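Local coordinates for protein enzyme subtilase SubTY from Bacillus sp. TY145 (Bacillus sp., PDB 5FFN) that probably hydrolyses peptide bonds in proteins as a subtilisin-like serine endopeptidase, in a fold that binds calcium and sodium ions, at residues Ile20-Gly25 against Gly90-Ala95; Thr79-Gly84 against Pro96-Trp101; Ala119-Val124 against Ser152-Ala157; His123-Ala128 against Lys160-Val165; Ser208-Pro213 against Asp300-Phe305. All blocks are in the same frame, centred on the assembly; numbering follows the deposited sequence.

Interaction 1 of 5, residues Ile20-Gly25 against Gly90-Ala95; sequences ITKTTG and GVYGVA
In this subtilase fold, two irregular connections lie side by side here: Lys22 and Thr23, in the loop leading from helix 9-15 to strand 29-35, close over Tyr92 and Gly93, in the loop between helix 72-81 and strand 99-104. The touching parts run nearly the same way, 21° apart, and draw together from Lys22 toward Gly25, whose CA lies 4.9 Å from Ala95 CA. Tyr92 offers one ring face to the other loop. Lys22 CB sits over that face in a CH-pi contact, 3.7 Å from the ring centroid and displaced toward the rim; the rest of the lysine bends at chi3 and leads away. The backbone N of Thr23 lies above the same face, 3.5 Å from the ring plane. The Thr23 and Tyr92 side chains lie alongside each other, pointing opposite ways, with Thr23 OG1 3.2 Å from Tyr92 CD1. Helix 9-15 packs behind the threonine through Ile11 and Tyr15, and Tyr15 OH also bonds to Val94 O. With its hydroxyl between the backbone N and the carbonyl carbon (chi1 59°), Thr23 ties the loops: OG1 donates to Gly93 O at 2.7 Å, meeting the carbonyl almost end-on.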
# COMPACT_ATOMS: atom_id res chain seq x y z
N ILE A 20 0.81 -14.57 -19.52
CA ILE A 20 2.09 -14.78 -18.80
C ILE A 20 2.00 -15.85 -17.69
O ILE A 20 0.99 -15.96 -17.00
CB ILE A 20 2.65 -13.49 -18.15
CG1 ILE A 20 1.60 -12.83 -17.24
CG2 ILE A 20 3.19 -12.51 -19.19
CD1 ILE A 20 2.27 -11.93 -16.21
N THR A 21 3.10 -16.56 -17.52
CA THR A 21 3.25 -17.56 -16.46
C THR A 21 4.44 -17.21 -15.57
O THR A 21 4.71 -17.90 -14.57
CB THR A 21 3.49 -18.96 -17.08
OG1 THR A 21 4.65 -18.90 -17.91
CG2 THR A 21 2.32 -19.37 -17.94
N LYS A 22 5.18 -16.17 -15.94
CA LYS A 22 6.24 -15.63 -15.11
C LYS A 22 6.52 -14.17 -15.43
O LYS A 22 6.10 -13.64 -16.47
CB LYS A 22 7.53 -16.45 -15.22
CG LYS A 22 8.21 -16.44 -16.56
CD LYS A 22 9.67 -17.00 -16.44
CE LYS A 22 10.64 -15.96 -15.90
NZ LYS A 22 12.06 -16.41 -16.05
N THR A 23 7.25 -13.52 -14.54
CA THR A 23 7.62 -12.13 -14.70
C THR A 23 9.12 -12.01 -14.67
O THR A 23 9.80 -12.96 -14.30
CB THR A 23 7.01 -11.26 -13.57
OG1 THR A 23 7.49 -11.75 -12.31
CG2 THR A 23 5.49 -11.28 -13.64
N THR A 24 9.62 -10.82 -15.03
CA THR A 24 11.03 -10.47 -15.00
C THR A 24 11.21 -8.97 -14.69
O THR A 24 10.29 -8.15 -14.85
CB THR A 24 11.76 -10.71 -16.38
OG1 THR A 24 11.13 -9.90 -17.37
CG2 THR A 24 11.67 -12.14 -16.80
N GLY A 25 12.39 -8.62 -14.22
CA GLY A 25 12.74 -7.22 -14.10
C GLY A 25 12.99 -6.74 -12.67
O GLY A 25 12.68 -7.44 -11.70
N GLY A 90 6.67 -21.22 -7.82
CA GLY A 90 6.03 -20.30 -6.88
C GLY A 90 5.30 -19.15 -7.55
O GLY A 90 5.08 -19.16 -8.78
N VAL A 91 4.90 -18.19 -6.72
CA VAL A 91 4.18 -17.01 -7.21
C VAL A 91 5.20 -15.99 -7.68
O VAL A 91 6.34 -15.95 -7.21
CB VAL A 91 3.19 -16.45 -6.13
CG1 VAL A 91 3.93 -15.63 -5.09
CG2 VAL A 91 2.06 -15.67 -6.76
N TYR A 92 4.76 -15.16 -8.63
CA TYR A 92 5.55 -14.06 -9.18
C TYR A 92 4.98 -12.68 -8.82
O TYR A 92 3.80 -12.49 -8.93
CB TYR A 92 5.56 -14.14 -10.70
CG TYR A 92 6.56 -15.16 -11.16
CD1 TYR A 92 7.90 -14.80 -11.27
CD2 TYR A 92 6.18 -16.47 -11.43
CE1 TYR A 92 8.86 -15.72 -11.66
CE2 TYR A 92 7.16 -17.42 -11.84
CZ TYR A 92 8.48 -17.03 -11.95
OH TYR A 92 9.50 -17.89 -12.34
N GLY A 93 5.84 -11.76 -8.47
CA GLY A 93 5.45 -10.35 -8.25
C GLY A 93 5.78 -9.57 -9.49
O GLY A 93 6.15 -10.14 -10.53
N VAL A 94 5.68 -8.24 -9.40
CA VAL A 94 5.94 -7.41 -10.56
C VAL A 94 7.40 -7.37 -11.01
O VAL A 94 7.67 -7.33 -12.22
CB VAL A 94 5.38 -5.98 -10.36
CG1 VAL A 94 5.54 -5.17 -11.64
CG2 VAL A 94 3.95 -6.03 -9.97
N ALA A 95 8.33 -7.32 -10.05
CA ALA A 95 9.73 -7.04 -10.28
C ALA A 95 10.61 -8.07 -9.54
O ALA A 95 11.28 -7.78 -8.54
CB ALA A 95 10.07 -5.64 -9.85

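Interaction 2 of 5, residues Thr79-Gly84 against Pro96-Trp101; sequences TVLAHG and PQAKLW
Leu81 and Pro96 bring their backbones to 4.2 Å, CA to CA, where the chain leaving helix 72-81 passes the residues that lead into strand 99-104. Pro96 CA points its hydrogen at Leu81 O, a fairly straight CA-H...O contact of 3.6 Å with 162° at the hydrogen. A water lies 2.9 Å from both Leu81 O and Pro96 O and can donate to either, though it has more acceptors in reach than protons. The pyrrolidine ring is held on its CB side, which lies 3.5 Å from Ala82 O and also touches His83 CB. The imidazole of His83 bonds through NE2 to Ala46 O, and Pro96 O lies near its plane at the edge. Leu81 has CG between the backbone N and the carbonyl carbon (chi1 48°), a setting that carries CD2 out over the start of the strand. There CD2 touches Leu100 CB at 3.9 Å and Ala98 CB at 4.2 Å. This is the helix-to-strand return of an alpha/beta subtilase domain, with Leu100 reaching on to Val33 of strand 29-35. With no direct N-H or O-H bond between the segments, the fit depends on shape, and the carbonyls of Leu81 and Pro96 turn to water.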
# COMPACT_ATOMS: atom_id res chain seq x y z
N THR A 79 3.98 -9.23 -3.74
CA THR A 79 3.38 -8.55 -4.90
C THR A 79 4.46 -7.74 -5.57
O THR A 79 4.54 -7.70 -6.81
CB THR A 79 2.14 -7.71 -4.46
OG1 THR A 79 1.06 -8.56 -3.99
CG2 THR A 79 1.62 -6.86 -5.62
N VAL A 80 5.36 -7.13 -4.78
CA VAL A 80 6.45 -6.38 -5.34
C VAL A 80 7.39 -7.28 -6.16
O VAL A 80 7.78 -6.96 -7.31
CB VAL A 80 7.28 -5.66 -4.27
CG1 VAL A 80 8.46 -4.93 -4.87
CG2 VAL A 80 6.45 -4.64 -3.50
N LEU A 81 7.82 -8.37 -5.53
CA LEU A 81 9.01 -9.03 -6.03
C LEU A 81 9.13 -10.54 -5.83
O LEU A 81 10.25 -11.04 -5.96
CB LEU A 81 10.27 -8.29 -5.56
CG LEU A 81 10.39 -7.91 -4.06
CD1 LEU A 81 10.42 -9.14 -3.15
CD2 LEU A 81 11.61 -7.07 -3.82
N ALA A 82 8.04 -11.25 -5.55
CA ALA A 82 8.16 -12.73 -5.47
C ALA A 82 8.69 -13.24 -6.83
O ALA A 82 8.33 -12.72 -7.92
CB ALA A 82 6.86 -13.38 -5.13
N HIS A 83 9.54 -14.26 -6.76
CA HIS A 83 10.32 -14.67 -7.93
C HIS A 83 10.10 -16.14 -8.37
O HIS A 83 10.90 -16.65 -9.14
CB HIS A 83 11.80 -14.35 -7.70
CG HIS A 83 12.37 -14.95 -6.45
ND1 HIS A 83 12.12 -16.26 -6.08
CD2 HIS A 83 13.16 -14.43 -5.48
CE1 HIS A 83 12.75 -16.51 -4.95
NE2 HIS A 83 13.37 -15.42 -4.55
N GLY A 84 9.03 -16.76 -7.90
CA GLY A 84 8.60 -18.10 -8.28
C GLY A 84 9.35 -19.23 -7.58
O GLY A 84 9.03 -20.40 -7.78
N PRO A 96 10.60 -9.32 -10.05
CA PRO A 96 11.22 -10.45 -9.34
C PRO A 96 12.75 -10.39 -9.18
O PRO A 96 13.30 -11.08 -8.32
CB PRO A 96 10.80 -11.66 -10.20
CG PRO A 96 10.65 -11.06 -11.57
CD PRO A 96 9.96 -9.74 -11.30
N GLN A 97 13.43 -9.54 -9.96
CA GLN A 97 14.86 -9.31 -9.80
C GLN A 97 15.23 -8.15 -8.88
O GLN A 97 16.42 -7.93 -8.64
CB GLN A 97 15.59 -9.21 -11.17
CG GLN A 97 15.84 -10.60 -11.80
CD GLN A 97 14.61 -11.22 -12.43
OE1 GLN A 97 14.15 -10.72 -13.44
NE2 GLN A 97 14.09 -12.33 -11.86
N ALA A 98 14.23 -7.40 -8.39
CA ALA A 98 14.52 -6.32 -7.42
C ALA A 98 14.93 -6.95 -6.09
O ALA A 98 14.62 -8.12 -5.83
CB ALA A 98 13.30 -5.39 -7.22
N LYS A 99 15.63 -6.19 -5.28
CA LYS A 99 16.01 -6.62 -3.94
C LYS A 99 15.14 -5.93 -2.89
O LYS A 99 14.61 -4.86 -3.12
CB LYS A 99 17.47 -6.36 -3.68
CG LYS A 99 18.39 -7.29 -4.50
CD LYS A 99 18.25 -8.77 -4.18
CE LYS A 99 19.22 -9.56 -5.12
NZ LYS A 99 19.24 -11.02 -4.78
N LEU A 100 15.06 -6.57 -1.73
CA LEU A 100 14.13 -6.19 -0.67
C LEU A 100 14.88 -5.60 0.51
O LEU A 100 15.90 -6.14 0.98
CB LEU A 100 13.26 -7.39 -0.30
CG LEU A 100 12.41 -7.30 0.97
CD1 LEU A 100 11.25 -6.29 0.79
CD2 LEU A 100 11.83 -8.62 1.36
N TRP A 101 14.40 -4.46 0.99
CA TRP A 101 14.78 -3.98 2.32
C TRP A 101 13.52 -4.14 3.19
O TRP A 101 12.53 -3.39 3.06
CB TRP A 101 15.28 -2.56 2.31
CG TRP A 101 16.60 -2.22 1.56
CD1 TRP A 101 17.41 -3.09 0.88
CD2 TRP A 101 17.24 -0.95 1.51
NE1 TRP A 101 18.51 -2.43 0.40
CE2 TRP A 101 18.45 -1.12 0.78
CE3 TRP A 101 16.93 0.33 2.02
CZ2 TRP A 101 19.30 -0.07 0.50
CZ3 TRP A 101 17.80 1.37 1.75
CH2 TRP A 101 19.00 1.15 1.01
O HOH W 1 13.11 -10.78 -5.46

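Interaction 3 of 5, residues Ala119-Val124 against Ser152-Ala157; sequences AAIRHV and SAVDYA
Arg122 and Tyr156 meet as a cation-pi pair on the outer side of two adjacent helices. The guanidinium lies over one face of the phenol, its CZ 4.5 Å from the ring centroid and off-centre, with the two planes 31° apart. NH1 does the touching, 3.5 Å from Tyr156 CG, while Tyr156 CB lies over one face of the guanidinium in turn. NH2 reaches on to Ser152 OG at 2.8 Å; the oxygen is near the guanidinium plane, but the N-H...O angle of 125° makes this a weak bond. An extended run from CG to NE takes the arginine across the gap, and its CG passes 3.8 Å from Ala153 CB. Beneath this polar layer Ile121 fills the interface. Its CB meets Ala153 CB, CG2 packs against Ala157 CB at 3.8 Å and comes within 3.4 Å of Ala153 O, and CD1 extends to Val154 CG2. Helices 114-131 and 148-159 are neighbours on one face of the parallel sheet of the subtilase fold; their short segments run parallel, 6° apart, with axes 8.4 Å from each other. That spacing is close, and Ala153 and Ala157 line it. Farther out, Tyr156 OH is hydrogen-bonded to Asp126, one turn beyond Arg122, which steadies the ring under the guanidinium. Inward, Ile121 touches Leu34 of strand 29-35 and Ile137 and Met139 of strand 134-142.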
# COMPACT_ATOMS: atom_id res chain seq x y z
N ALA A 119 11.02 7.16 11.75
CA ALA A 119 12.43 6.77 11.91
C ALA A 119 12.87 5.85 10.77
O ALA A 119 13.96 6.04 10.17
CB ALA A 119 12.62 6.13 13.20
N ALA A 120 11.99 4.92 10.41
CA ALA A 120 12.25 3.95 9.36
C ALA A 120 12.39 4.63 7.98
O ALA A 120 13.32 4.32 7.24
CB ALA A 120 11.19 2.90 9.34
N ILE A 121 11.52 5.58 7.67
CA ILE A 121 11.60 6.37 6.40
C ILE A 121 12.92 7.13 6.27
O ILE A 121 13.61 7.06 5.26
CB ILE A 121 10.41 7.35 6.29
CG1 ILE A 121 9.10 6.59 6.27
CG2 ILE A 121 10.53 8.22 5.03
CD1 ILE A 121 7.87 7.48 6.55
N ARG A 122 13.27 7.86 7.32
CA ARG A 122 14.54 8.58 7.38
C ARG A 122 15.74 7.65 7.23
O ARG A 122 16.69 8.00 6.52
CB ARG A 122 14.65 9.38 8.66
CG ARG A 122 13.63 10.47 8.71
CD ARG A 122 13.69 11.27 9.99
NE ARG A 122 12.99 12.53 9.83
CZ ARG A 122 13.53 13.66 9.36
NH1 ARG A 122 14.80 13.72 9.04
NH2 ARG A 122 12.77 14.73 9.26
N HIS A 123 15.66 6.48 7.86
CA HIS A 123 16.72 5.49 7.78
C HIS A 123 16.88 4.96 6.33
O HIS A 123 17.99 4.88 5.83
CB HIS A 123 16.48 4.38 8.78
CG HIS A 123 17.60 3.38 8.85
ND1 HIS A 123 18.77 3.63 9.53
CD2 HIS A 123 17.72 2.15 8.31
CE1 HIS A 123 19.59 2.59 9.38
NE2 HIS A 123 18.97 1.68 8.66
N VAL A 124 15.78 4.66 5.65
CA VAL A 124 15.86 4.31 4.23
C VAL A 124 16.66 5.36 3.45
O VAL A 124 17.56 5.01 2.69
CB VAL A 124 14.45 4.15 3.57
CG1 VAL A 124 14.57 3.94 2.04
CG2 VAL A 124 13.67 3.01 4.19
N SER A 152 7.26 14.91 7.59
CA SER A 152 8.63 15.41 7.63
C SER A 152 9.63 14.36 7.09
O SER A 152 10.54 14.68 6.28
CB SER A 152 9.00 15.82 9.05
OG SER A 152 10.37 16.22 9.11
N ALA A 153 9.42 13.11 7.50
CA ALA A 153 10.28 11.97 7.09
C ALA A 153 10.14 11.71 5.59
O ALA A 153 11.15 11.54 4.86
CB ALA A 153 9.93 10.76 7.87
N VAL A 154 8.90 11.73 5.09
CA VAL A 154 8.66 11.54 3.66
C VAL A 154 9.40 12.61 2.85
O VAL A 154 10.04 12.29 1.84
CB VAL A 154 7.14 11.52 3.36
CG1 VAL A 154 6.85 11.76 1.86
CG2 VAL A 154 6.52 10.25 3.92
N ASP A 155 9.30 13.88 3.27
CA ASP A 155 9.97 14.99 2.55
C ASP A 155 11.48 14.85 2.59
O ASP A 155 12.14 15.16 1.63
CB ASP A 155 9.51 16.35 3.05
CG ASP A 155 8.05 16.63 2.71
OD1 ASP A 155 7.49 15.90 1.85
OD2 ASP A 155 7.46 17.52 3.32
N TYR A 156 12.01 14.41 3.73
CA TYR A 156 13.42 14.15 3.89
C TYR A 156 13.88 13.09 2.90
O TYR A 156 14.89 13.27 2.21
CB TYR A 156 13.69 13.68 5.31
CG TYR A 156 15.13 13.33 5.61
CD1 TYR A 156 16.08 14.34 5.81
CD2 TYR A 156 15.54 12.00 5.75
CE1 TYR A 156 17.37 14.02 6.14
CE2 TYR A 156 16.84 11.67 6.09
CZ TYR A 156 17.75 12.69 6.28
OH TYR A 156 19.03 12.36 6.66
N ALA A 157 13.11 12.00 2.78
CA ALA A 157 13.47 10.90 1.90
C ALA A 157 13.34 11.31 0.45
O ALA A 157 14.20 10.94 -0.38
CB ALA A 157 12.62 9.69 2.21

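Interaction 4 of 5, residues His123-Ala128 against Lys160-Val165; sequences HVADEA and KGVLIV
Asp126 OD1, already bonded to the Tyr156 hydroxyl, is gripped by a water as well, which donates to it at 2.8 Å. The same water accepts from Lys160 NZ at 3.0 Å, so it bridges carboxylate and ammonium, which stand 4.1 Å apart (OD1 to NZ), beyond a salt bridge. The charges probably still attract across that gap. In the subtilase alpha/beta fold, this is where helix 114-131 lies beside the turn from helix 148-159 into strand 163-167. Gly161 is the C-prime residue of a Schellman motif that ends helix 148-159, and the turn sets Lys160 and Val162, on its two sides, both facing the neighbouring helix. Lys160 lays its aliphatic part along that helix: CD touches Ala125 CB at 3.8 Å, and CE comes to 3.7 Å from Asp126 OD1. Bends at chi3 and chi4 then bring NZ round to the water; NZ also has a weak hydrogen bond to Ser129 OG. Deeper in, the contact becomes wholly apolar. Val162, with CG1 anti to the backbone N (chi1 176°), spreads its two methyls along the helix. CG1 goes to Val124 CG1, where the two valine side chains cross at about a right angle. Strand 134-142 closes the same pocket of side chains, Val135 touching both Val124 and Ala128. The other methyl, Val162 CG2, lies 4.0 Å from Ala125 CA and presses against Ala128 CB at 3.7 Å.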
# COMPACT_ATOMS: atom_id res chain seq x y z
N HIS A 123 15.66 6.48 7.86
CA HIS A 123 16.72 5.49 7.78
C HIS A 123 16.88 4.96 6.33
O HIS A 123 17.99 4.88 5.83
CB HIS A 123 16.48 4.38 8.78
CG HIS A 123 17.60 3.38 8.85
ND1 HIS A 123 18.77 3.63 9.53
CD2 HIS A 123 17.72 2.15 8.31
CE1 HIS A 123 19.59 2.59 9.38
NE2 HIS A 123 18.97 1.68 8.66
N VAL A 124 15.78 4.66 5.65
CA VAL A 124 15.86 4.31 4.23
C VAL A 124 16.66 5.36 3.45
O VAL A 124 17.56 5.01 2.69
CB VAL A 124 14.45 4.15 3.57
CG1 VAL A 124 14.57 3.94 2.04
CG2 VAL A 124 13.67 3.01 4.19
N ALA A 125 16.30 6.63 3.62
CA ALA A 125 16.93 7.76 2.91
C ALA A 125 18.42 7.82 3.21
O ALA A 125 19.24 7.96 2.29
CB ALA A 125 16.26 9.05 3.27
N ASP A 126 18.77 7.63 4.48
CA ASP A 126 20.18 7.64 4.90
C ASP A 126 20.93 6.47 4.29
O ASP A 126 22.04 6.65 3.79
CB ASP A 126 20.27 7.64 6.42
CG ASP A 126 19.89 8.98 7.03
OD1 ASP A 126 19.86 10.01 6.34
OD2 ASP A 126 19.63 9.03 8.23
N GLU A 127 20.32 5.29 4.29
CA GLU A 127 20.91 4.10 3.68
C GLU A 127 21.08 4.30 2.18
O GLU A 127 22.11 3.90 1.60
CB GLU A 127 20.08 2.86 3.95
CG GLU A 127 20.13 2.40 5.40
CD GLU A 127 21.47 1.81 5.77
OE1 GLU A 127 21.88 0.80 5.18
OE2 GLU A 127 22.13 2.41 6.62
N ALA A 128 20.07 4.89 1.55
CA ALA A 128 20.12 5.16 0.11
C ALA A 128 21.25 6.11 -0.26
O ALA A 128 22.02 5.85 -1.20
CB ALA A 128 18.73 5.71 -0.40
N LYS A 160 16.21 13.25 -0.74
CA LYS A 160 17.39 12.43 -0.94
C LYS A 160 17.23 11.37 -2.08
O LYS A 160 18.01 10.41 -2.16
CB LYS A 160 17.79 11.78 0.38
CG LYS A 160 18.25 12.79 1.45
CD LYS A 160 18.38 12.14 2.80
CE LYS A 160 19.74 12.33 3.42
NZ LYS A 160 20.76 11.63 2.65
N GLY A 161 16.27 11.61 -2.99
CA GLY A 161 16.11 10.81 -4.22
C GLY A 161 15.45 9.45 -4.09
O GLY A 161 15.69 8.56 -4.93
N VAL A 162 14.69 9.25 -3.01
CA VAL A 162 13.95 8.00 -2.76
C VAL A 162 12.49 8.20 -3.20
O VAL A 162 11.86 9.20 -2.82
CB VAL A 162 13.96 7.61 -1.25
CG1 VAL A 162 13.11 6.36 -0.99
CG2 VAL A 162 15.39 7.35 -0.74
N LEU A 163 11.98 7.31 -4.03
CA LEU A 163 10.57 7.37 -4.45
C LEU A 163 9.71 6.81 -3.31
O LEU A 163 10.04 5.76 -2.75
CB LEU A 163 10.34 6.53 -5.70
CG LEU A 163 8.93 6.63 -6.29
CD1 LEU A 163 8.69 8.05 -6.80
CD2 LEU A 163 8.77 5.62 -7.37
N ILE A 164 8.62 7.47 -2.99
CA ILE A 164 7.69 7.01 -1.96
C ILE A 164 6.33 6.68 -2.61
O ILE A 164 5.68 7.56 -3.22
CB ILE A 164 7.49 8.04 -0.79
CG1 ILE A 164 8.82 8.35 -0.06
CG2 ILE A 164 6.53 7.52 0.25
CD1 ILE A 164 9.42 9.59 -0.51
N VAL A 165 5.92 5.45 -2.41
CA VAL A 165 4.65 4.94 -2.91
C VAL A 165 3.82 4.47 -1.71
O VAL A 165 4.32 3.71 -0.87
CB VAL A 165 4.88 3.80 -3.93
CG1 VAL A 165 3.53 3.37 -4.50
CG2 VAL A 165 5.80 4.24 -5.09
O HOH W 2 22.26 10.85 5.09

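Interaction 5 of 5, residues Ser208-Pro213 against Asp300-Phe305; sequences SSRGNP and DYASGF. With CA (calcium ion), chain D.
Tyr301 has CG between its backbone N and carbonyl carbon (chi1 58°), which swings the phenol toward Pro213, while Arg210 chi1 (-90°) sets CG at the edge of that ring and the bend at chi2 (59°) turns the rest of the chain off toward Ala302. The contact joins two loops of the subtilase fold, one of which carries a calcium site. Pro213 lies over one face of the tyrosine ring, tilted to it: its CG is 3.8 Å from the ring centroid and almost over the centre, a CH-pi contact. The backbones are tied by Gly211 N, which donates to a lone pair of Tyr301 O at 2.8 Å, in the carbonyl plane. Ala302 CB touches Arg210 NE, and the guanidinium beyond it is pinned by backbone oxygens: NH1 donates to Ser208 O at 2.7 Å and also bonds to Ala205 O, while NH2 goes to Ile293 O. A water adds a second link, accepting from Ser208 OG and donating to Ser209 O and Ala302 O. Just before Tyr301, Asp300 organises its own loop. OD1 takes the backbone N of Ala302, closing an Asx turn, and that of Ser303 as well; Ser303 OG donates to OD2. Asp288, Ile289, Gly296 and Gly298 supply the other protein ligands of the calcium. A water held by Ser303 OG and Gly304 O binds the metal, and so does Asp300 OD2, at 2.4 Å.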
# COMPACT_ATOMS: atom_id res chain seq x y z
N SER A 208 -12.05 2.06 -1.77
CA SER A 208 -10.84 2.89 -1.98
C SER A 208 -11.10 4.35 -1.61
O SER A 208 -12.10 4.94 -1.96
CB SER A 208 -10.34 2.72 -3.42
OG SER A 208 -9.08 3.34 -3.66
N SER A 209 -10.17 4.96 -0.87
CA SER A 209 -10.36 6.34 -0.45
C SER A 209 -10.29 7.28 -1.66
O SER A 209 -9.44 7.11 -2.54
CB SER A 209 -9.36 6.78 0.60
OG SER A 209 -9.50 6.10 1.83
N ARG A 210 -11.17 8.27 -1.66
CA ARG A 210 -11.21 9.28 -2.74
C ARG A 210 -10.45 10.53 -2.36
O ARG A 210 -10.44 10.91 -1.22
CB ARG A 210 -12.65 9.66 -3.08
CG ARG A 210 -13.32 8.82 -4.17
CD ARG A 210 -13.39 7.33 -3.84
NE ARG A 210 -14.08 6.61 -4.94
CZ ARG A 210 -14.19 5.29 -5.05
NH1 ARG A 210 -13.66 4.48 -4.14
NH2 ARG A 210 -14.87 4.77 -6.11
N GLY A 211 -9.82 11.16 -3.34
CA GLY A 211 -9.18 12.45 -3.18
C GLY A 211 -10.18 13.59 -3.10
O GLY A 211 -11.39 13.39 -3.05
N ASN A 212 -9.64 14.79 -3.09
CA ASN A 212 -10.41 16.01 -2.96
C ASN A 212 -10.97 16.38 -4.36
O ASN A 212 -10.22 16.77 -5.25
CB ASN A 212 -9.48 17.10 -2.41
CG ASN A 212 -10.19 18.45 -2.24
OD1 ASN A 212 -11.39 18.55 -2.45
ND2 ASN A 212 -9.44 19.45 -1.77
N PRO A 213 -12.31 16.35 -4.53
CA PRO A 213 -12.84 16.72 -5.87
C PRO A 213 -12.37 18.10 -6.38
O PRO A 213 -12.10 18.24 -7.58
CB PRO A 213 -14.36 16.66 -5.68
CG PRO A 213 -14.54 15.70 -4.56
CD PRO A 213 -13.42 16.04 -3.61
N ASP A 300 -9.22 12.15 -12.13
CA ASP A 300 -10.38 12.20 -11.28
C ASP A 300 -10.00 11.78 -9.85
O ASP A 300 -8.92 11.22 -9.59
CB ASP A 300 -11.55 11.34 -11.85
CG ASP A 300 -11.26 9.87 -11.83
OD1 ASP A 300 -11.15 9.30 -10.74
OD2 ASP A 300 -11.25 9.23 -12.90
N TYR A 301 -10.90 12.07 -8.93
CA TYR A 301 -10.60 11.88 -7.51
C TYR A 301 -10.86 10.43 -7.02
O TYR A 301 -10.59 10.13 -5.86
CB TYR A 301 -11.36 12.90 -6.66
CG TYR A 301 -12.87 12.86 -6.81
CD1 TYR A 301 -13.63 11.94 -6.11
CD2 TYR A 301 -13.53 13.70 -7.70
CE1 TYR A 301 -15.04 11.88 -6.29
CE2 TYR A 301 -14.91 13.68 -7.86
CZ TYR A 301 -15.67 12.76 -7.14
OH TYR A 301 -17.06 12.72 -7.29
N ALA A 302 -11.32 9.52 -7.90
CA ALA A 302 -11.36 8.10 -7.56
C ALA A 302 -10.11 7.33 -7.98
O ALA A 302 -9.61 6.48 -7.24
CB ALA A 302 -12.59 7.40 -8.18
N SER A 303 -9.61 7.63 -9.18
CA SER A 303 -8.55 6.85 -9.78
C SER A 303 -7.28 7.66 -10.09
O SER A 303 -6.32 7.10 -10.58
CB SER A 303 -9.06 6.19 -11.05
OG SER A 303 -9.34 7.16 -12.07
N GLY A 304 -7.31 8.97 -9.86
CA GLY A 304 -6.19 9.82 -10.19
C GLY A 304 -5.97 9.87 -11.69
O GLY A 304 -6.90 10.01 -12.47
N PHE A 305 -4.69 9.79 -12.08
CA PHE A 305 -4.29 9.97 -13.44
C PHE A 305 -4.62 8.76 -14.30
O PHE A 305 -4.66 8.88 -15.52
CB PHE A 305 -2.77 10.21 -13.57
CG PHE A 305 -2.26 11.54 -13.03
CD1 PHE A 305 -2.99 12.33 -12.15
CD2 PHE A 305 -0.95 11.94 -13.35
CE1 PHE A 305 -2.47 13.54 -11.62
CE2 PHE A 305 -0.44 13.14 -12.84
CZ PHE A 305 -1.17 13.93 -11.98
CA CA D . -10.27 9.00 -15.09
O HOH W 3 -10.09 5.55 -4.75
O HOH W 4 -8.17 8.15 -14.26

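In the fold
Interactions 2 and 4 are buried; 1, 3 and 5 are only partly so. Interactions 1 and 2 interlock: their segments alternate along the chain, and Gly93 N probably donates to Ala82 O between them. Interactions 3 and 4 share helix 114-131, which meets first helix 148-159 and then the turn into strand 163-167. Both pair an apolar inner layer with a polar outer one, cation-pi in the former and water-bridged charges in the latter. Trp101 connects interaction 2 to this helix, packing on Val124 and Glu127. Interaction 5 stands apart, its nearest atoms about 12 Å from interaction 4; it combines a backbone bond, a proline-on-ring contact, a bridging water and, alone among the five, a calcium ligand.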